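Local coordinates for lipoprotein (Actinomyces odontolyticus, PDB 3UP9) that probably binds L-methionine as the substrate-binding lipoprotein of a bacterial uptake system, and holds selenomethionine in its cleft in this crystal, at residues F61-P66 and V203-G208; G129-P134 and N143-L148. All blocks are in the same frame, centred on the assembly; numbering follows the deposited sequence.

Interaction 1 of 2, residues F61-P66 and V203-G208; sequences FYQTVP and VLVWKG. With MSE (selenomethionine), chain B.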
loop_
_atom_site.group_PDB
_atom_site.type_symbol
_atom_site.label_atom_id
_atom_site.label_comp_id
_atom_site.label_asym_id
_atom_site.label_seq_id
_atom_site.Cartn_x
_atom_site.Cartn_y
_atom_site.Cartn_z
ATOM N N PHE A 61 3.009 1.304 -9.947
ATOM C CA PHE A 61 2.049 2.074 -9.178
ATOM C C PHE A 61 1.460 1.135 -8.125
ATOM O O PHE A 61 0.505 0.414 -8.392
ATOM C CB PHE A 61 0.963 2.704 -10.078
ATOM C CG PHE A 61 -0.113 3.403 -9.315
ATOM C CD1 PHE A 61 0.202 4.275 -8.267
ATOM C CD2 PHE A 61 -1.456 3.167 -9.616
ATOM C CE1 PHE A 61 -0.812 4.911 -7.550
ATOM C CE2 PHE A 61 -2.480 3.813 -8.913
ATOM C CZ PHE A 61 -2.160 4.674 -7.864
ATOM N N TYR A 62 2.113 1.098 -6.955
ATOM C CA TYR A 62 1.723 0.186 -5.877
ATOM C C TYR A 62 2.237 0.593 -4.504
ATOM O O TYR A 62 1.795 0.037 -3.542
ATOM C CB TYR A 62 2.215 -1.243 -6.164
ATOM C CG TYR A 62 3.645 -1.522 -5.757
ATOM C CD1 TYR A 62 4.709 -1.079 -6.529
ATOM C CD2 TYR A 62 3.934 -2.227 -4.612
ATOM C CE1 TYR A 62 6.030 -1.320 -6.164
ATOM C CE2 TYR A 62 5.233 -2.454 -4.247
ATOM C CZ TYR A 62 6.288 -1.985 -5.013
ATOM O OH TYR A 62 7.587 -2.249 -4.637
ATOM N N GLN A 63 3.186 1.535 -4.425
ATOM C CA GLN A 63 3.913 1.763 -3.203
ATOM C C GLN A 63 3.735 3.184 -2.627
ATOM O O GLN A 63 3.335 4.113 -3.325
ATOM C CB GLN A 63 5.380 1.393 -3.389
ATOM C CG GLN A 63 6.249 2.447 -4.000
ATOM C CD GLN A 63 7.554 1.880 -4.478
ATOM O OE1 GLN A 63 8.414 1.571 -3.668
ATOM N NE2 GLN A 63 7.710 1.743 -5.791
ATOM N N THR A 64 3.996 3.292 -1.335
ATOM C CA THR A 64 3.816 4.480 -0.558
ATOM C C THR A 64 5.169 5.156 -0.539
ATOM O O THR A 64 6.191 4.537 -0.767
ATOM C CB THR A 64 3.326 4.175 0.905
ATOM O OG1 THR A 64 4.334 3.393 1.624
ATOM C CG2 THR A 64 1.966 3.411 0.918
ATOM N N VAL A 65 5.146 6.449 -0.241
ATOM C CA VAL A 65 6.331 7.284 -0.198
ATOM C C VAL A 65 7.320 6.786 0.840
ATOM O O VAL A 65 8.494 6.695 0.535
ATOM C CB VAL A 65 5.974 8.805 -0.112
ATOM C CG1 VAL A 65 7.128 9.646 0.501
ATOM C CG2 VAL A 65 5.588 9.327 -1.494
ATOM N N PRO A 66 6.874 6.451 2.060
ATOM C CA PRO A 66 7.807 5.884 3.021
ATOM C C PRO A 66 8.443 4.520 2.654
ATOM O O PRO A 66 9.628 4.292 2.925
ATOM C CB PRO A 66 6.969 5.772 4.298
ATOM C CG PRO A 66 5.851 6.766 4.144
ATOM C CD PRO A 66 5.549 6.695 2.672
ATOM N N VAL A 203 2.221 6.382 -4.871
ATOM C CA VAL A 203 2.817 7.155 -5.947
ATOM C C VAL A 203 3.211 6.304 -7.141
ATOM O O VAL A 203 3.443 5.102 -7.013
ATOM C CB VAL A 203 4.046 7.984 -5.402
ATOM C CG1 VAL A 203 3.547 9.127 -4.516
ATOM C CG2 VAL A 203 5.017 7.091 -4.654
ATOM N N LEU A 204 3.248 6.958 -8.311
ATOM C CA LEU A 204 3.787 6.382 -9.565
ATOM C C LEU A 204 5.301 6.462 -9.419
ATOM O O LEU A 204 5.810 7.501 -8.987
ATOM C CB LEU A 204 3.331 7.183 -10.823
ATOM C CG LEU A 204 3.764 6.588 -12.163
ATOM C CD1 LEU A 204 2.965 5.365 -12.555
ATOM C CD2 LEU A 204 3.599 7.639 -13.247
ATOM N N VAL A 205 6.012 5.372 -9.696
ATOM C CA VAL A 205 7.487 5.351 -9.560
ATOM C C VAL A 205 8.025 4.860 -10.869
ATOM O O VAL A 205 7.458 3.959 -11.469
ATOM C CB VAL A 205 7.994 4.497 -8.342
ATOM C CG1 VAL A 205 9.519 4.389 -8.305
ATOM C CG2 VAL A 205 7.411 5.005 -7.036
ATOM N N TRP A 206 9.099 5.491 -11.324
ATOM C CA TRP A 206 9.826 5.079 -12.511
ATOM C C TRP A 206 11.339 5.230 -12.288
ATOM O O TRP A 206 11.806 5.764 -11.269
ATOM C CB TRP A 206 9.308 5.871 -13.724
ATOM C CG TRP A 206 9.575 7.356 -13.657
ATOM C CD1 TRP A 206 10.682 8.030 -14.168
ATOM C CD2 TRP A 206 8.780 8.393 -12.978
ATOM N NE1 TRP A 206 10.629 9.348 -13.864
ATOM C CE2 TRP A 206 9.511 9.644 -13.158
ATOM C CE3 TRP A 206 7.580 8.407 -12.226
ATOM C CZ2 TRP A 206 9.036 10.861 -12.655
ATOM C CZ3 TRP A 206 7.122 9.632 -11.720
ATOM C CH2 TRP A 206 7.845 10.830 -11.927
ATOM N N LYS A 207 12.134 4.749 -13.231
ATOM C CA LYS A 207 13.588 4.728 -13.059
ATOM C C LYS A 207 14.129 6.036 -13.632
ATOM O O LYS A 207 13.677 6.470 -14.696
ATOM C CB LYS A 207 14.183 3.514 -13.771
ATOM C CG LYS A 207 15.552 3.088 -13.297
ATOM C CD LYS A 207 15.822 1.678 -13.776
ATOM C CE LYS A 207 17.292 1.430 -14.066
ATOM N NZ LYS A 207 17.917 0.693 -12.946
ATOM N N GLY A 208 15.091 6.654 -12.925
ATOM C CA GLY A 208 15.641 7.952 -13.298
ATOM C C GLY A 208 16.096 8.112 -14.743
ATOM O O GLY A 208 15.927 9.188 -15.359
HETATM N N MSE B 300 -0.984 -0.145 -1.196
HETATM C CA MSE B 300 -0.198 -0.161 0.057
HETATM C C MSE B 300 -0.587 0.934 1.021
HETATM O O MSE B 300 -0.968 2.051 0.578
HETATM O OXT MSE B 300 -0.499 0.667 2.230
HETATM C CB MSE B 300 1.270 -0.018 -0.254
HETATM C CG MSE B 300 2.206 -0.161 0.987
HETATM SE SE MSE B 300 4.038 0.061 0.468
HETATM C CE MSE B 300 4.284 -1.320 -0.959
HETATM O O HOH W 1 4.517 2.703 -6.954
#

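Interaction 2 of 2, residues G129-P134 and N143-L148; sequences GLVSIP and NTVTKL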
loop_
_atom_site.group_PDB
_atom_site.type_symbol
_atom_site.label_atom_id
_atom_site.label_comp_id
_atom_site.label_asym_id
_atom_site.label_seq_id
_atom_site.Cartn_x
_atom_site.Cartn_y
_atom_site.Cartn_z
ATOM N N GLY A 129 -2.308 2.048 22.544
ATOM C CA GLY A 129 -1.729 1.732 23.844
ATOM C C GLY A 129 -1.161 0.324 23.981
ATOM O O GLY A 129 -0.853 -0.093 25.084
ATOM N N LEU A 130 -0.981 -0.404 22.864
ATOM C CA LEU A 130 -0.595 -1.831 22.882
ATOM C C LEU A 130 0.920 -2.065 22.809
ATOM O O LEU A 130 1.409 -3.064 23.322
ATOM C CB LEU A 130 -1.343 -2.601 21.774
ATOM C CG LEU A 130 -1.343 -4.137 21.777
ATOM C CD1 LEU A 130 -2.133 -4.595 22.975
ATOM C CD2 LEU A 130 -1.940 -4.747 20.502
ATOM N N VAL A 131 1.656 -1.174 22.149
ATOM C CA VAL A 131 3.111 -1.161 22.224
ATOM C C VAL A 131 3.643 0.269 22.519
ATOM O O VAL A 131 3.013 1.305 22.266
ATOM C CB VAL A 131 3.774 -1.737 20.933
ATOM C CG1 VAL A 131 3.222 -3.128 20.597
ATOM C CG2 VAL A 131 3.609 -0.781 19.745
ATOM N N SER A 132 4.833 0.316 23.060
ATOM C CA SER A 132 5.531 1.577 23.311
ATOM C C SER A 132 6.707 1.693 22.321
ATOM O O SER A 132 7.472 0.730 22.182
ATOM C CB SER A 132 6.006 1.563 24.750
ATOM O OG SER A 132 7.161 2.291 24.835
ATOM N N ILE A 133 6.816 2.792 21.567
ATOM C CA ILE A 133 7.988 2.969 20.662
ATOM C C ILE A 133 9.014 3.944 21.258
ATOM O O ILE A 133 8.679 5.080 21.536
ATOM C CB ILE A 133 7.578 3.447 19.253
ATOM C CG1 ILE A 133 6.571 2.462 18.637
ATOM C CG2 ILE A 133 8.843 3.580 18.401
ATOM C CD1 ILE A 133 5.470 3.094 17.829
ATOM N N PRO A 134 10.275 3.520 21.443
ATOM C CA PRO A 134 11.195 4.509 22.038
ATOM C C PRO A 134 11.383 5.769 21.132
ATOM O O PRO A 134 11.359 5.624 19.891
ATOM C CB PRO A 134 12.491 3.719 22.163
ATOM C CG PRO A 134 12.442 2.756 21.015
ATOM C CD PRO A 134 10.999 2.438 20.746
ATOM N N ASN A 143 11.269 -6.400 17.398
ATOM C CA ASN A 143 12.314 -6.533 18.450
ATOM C C ASN A 143 12.706 -5.242 19.175
ATOM O O ASN A 143 13.406 -5.334 20.170
ATOM C CB ASN A 143 13.619 -7.155 17.908
ATOM C CG ASN A 143 13.381 -8.405 17.096
ATOM O OD1 ASN A 143 12.682 -9.338 17.517
ATOM N ND2 ASN A 143 13.935 -8.417 15.894
ATOM N N THR A 144 12.316 -4.051 18.699
ATOM C CA THR A 144 12.715 -2.793 19.381
ATOM C C THR A 144 11.575 -2.050 20.097
ATOM O O THR A 144 11.842 -1.115 20.830
ATOM C CB THR A 144 13.514 -1.817 18.450
ATOM O OG1 THR A 144 12.624 -1.127 17.568
ATOM C CG2 THR A 144 14.584 -2.565 17.634
ATOM N N VAL A 145 10.320 -2.463 19.901
ATOM C CA VAL A 145 9.169 -1.859 20.614
ATOM C C VAL A 145 8.968 -2.605 21.957
ATOM O O VAL A 145 9.559 -3.675 22.143
ATOM C CB VAL A 145 7.912 -1.841 19.742
ATOM C CG1 VAL A 145 8.215 -1.043 18.490
ATOM C CG2 VAL A 145 7.436 -3.255 19.402
ATOM N N THR A 146 8.241 -2.022 22.917
ATOM C CA THR A 146 8.000 -2.683 24.208
ATOM C C THR A 146 6.541 -3.034 24.212
ATOM O O THR A 146 5.717 -2.168 23.992
ATOM C CB THR A 146 8.271 -1.791 25.457
ATOM O OG1 THR A 146 9.605 -1.295 25.412
ATOM C CG2 THR A 146 8.049 -2.564 26.782
ATOM N N LYS A 147 6.230 -4.294 24.477
ATOM C CA LYS A 147 4.856 -4.783 24.459
ATOM C C LYS A 147 4.231 -4.336 25.757
ATOM O O LYS A 147 4.853 -4.449 26.798
ATOM C CB LYS A 147 4.839 -6.316 24.253
ATOM C CG LYS A 147 4.802 -6.717 22.771
ATOM C CD LYS A 147 5.696 -7.876 22.336
ATOM C CE LYS A 147 5.552 -9.121 23.188
ATOM N NZ LYS A 147 6.068 -10.265 22.396
ATOM N N LEU A 148 3.033 -3.754 25.707
ATOM C CA LEU A 148 2.381 -3.257 26.958
ATOM C C LEU A 148 1.280 -4.188 27.484
ATOM O O LEU A 148 0.735 -3.950 28.557
ATOM C CB LEU A 148 1.889 -1.814 26.809
ATOM C CG LEU A 148 2.960 -0.742 26.533
ATOM C CD1 LEU A 148 2.283 0.571 26.131
ATOM C CD2 LEU A 148 3.865 -0.537 27.713
#

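Interaction 1 of 2, residues F61-P66 and V203-G208
The carbonyl oxygen of Gln63 takes a hydrogen bond from Val203 N at 3.0 Å, the donor arriving almost along the C=O axis. Nearby, a water accepts from Tyr62 N at 2.9 Å. The local segments cross at 105°, although strands 59-64 and 201-207 are antiparallel neighbours in the sheet of one lobe of the binding-protein fold. With CG anti to the backbone N (chi1 175°), the Phe61 ring sets its edge, CD1, 3.6 Å from Val203 O. The Gln63 side chain crosses that of Val205 at about a right angle, with NE2 3.5 Å from CG2 and hydrogen-bonded to Asn49. An alanine in place of Gln63 would probably leave Asn49 without this partner and open a gap beside Val205. Gln63 CB lies over the centre of the Tyr62 ring and 3.8 Å from CE of the bound selenomethionine, whose selenium is 3.5 Å from Thr64 OG1. Val65 CG2 packs obliquely on Val203 CG1 at 3.7 Å. Tyr62, Gln63 and Thr64, ending strand 59-64, line the ligand pocket, and Thr64 is the N-cap of helix 65-75. Strand 79-81 packs against Val203 and Val205, and helix 213-223 against Phe61 and Leu204.

Interaction 2 of 2, residues G129-P134 and N143-L148
Ser132 and Thr146 are joined by two backbone hydrogen bonds, each N-H lying in the plane of the carbonyl it meets. Ser132 N is 2.8 Å from Thr146 O, and Thr146 N is 3.0 Å from Ser132 O. This reciprocal pair is the centre of a small antiparallel beta hairpin with a long connecting loop, a two-stranded sheet at the surface of the protein. Val131 and Lys147 form the adjoining non-hydrogen-bonded pair and direct their side chains to one face of the ribbon, whereas Ser132 and Thr146 direct theirs to the other. Thr146 O also receives a CA-H...O contact from Val131 CA at 3.3 Å.

Toward the loop, the side chains of Ile133 and Val145 lie side by side and point the same way, CG1 to CG1 at 3.9 Å. Both pack on Val140 and against helix 115-127, Ile133 meeting Glu123 and Ala126 and Val145 meeting Leu122. Val131 and Lys147 instead rest on Phe153, so the hairpin packs against both helix 115-127 and strand 151-156, the elements before and after it in the chain. At the loop end Pro134 CD lies 3.7 Å from Thr144 O.

At the other end Leu148 N donates to Leu130 O at 3.0 Å, from a position 40° out of the carbonyl plane. The Leu148 side chain points toward residues 129-132: CG is anti to the carbonyl carbon (chi1 -62°), chi2 (169°) extends CD1 away from CA, and CD1 ends 3.4 Å from Gly129 O.

Interaction 1 and interaction 2 belong to different lobes of a periplasmic-binding-protein fold, their centres about 30 Å apart and their nearest atoms about 14 Å apart. Interaction 1 is a buried part of one sheet and supplies Tyr62, Gln63 and Thr64 to the pocket, which holds selenomethionine. Interaction 2 lies on the surface and contributes no pocket residue; its centre is about 23 Å from the centre of the chain, against about 11 Å for that of interaction 1. A connection runs through helix 115-127: the hairpin packs on its later part, and the same helix carries Asn117 and Arg120, pocket residues of which Arg120 is hydrogen-bonded to the ligand.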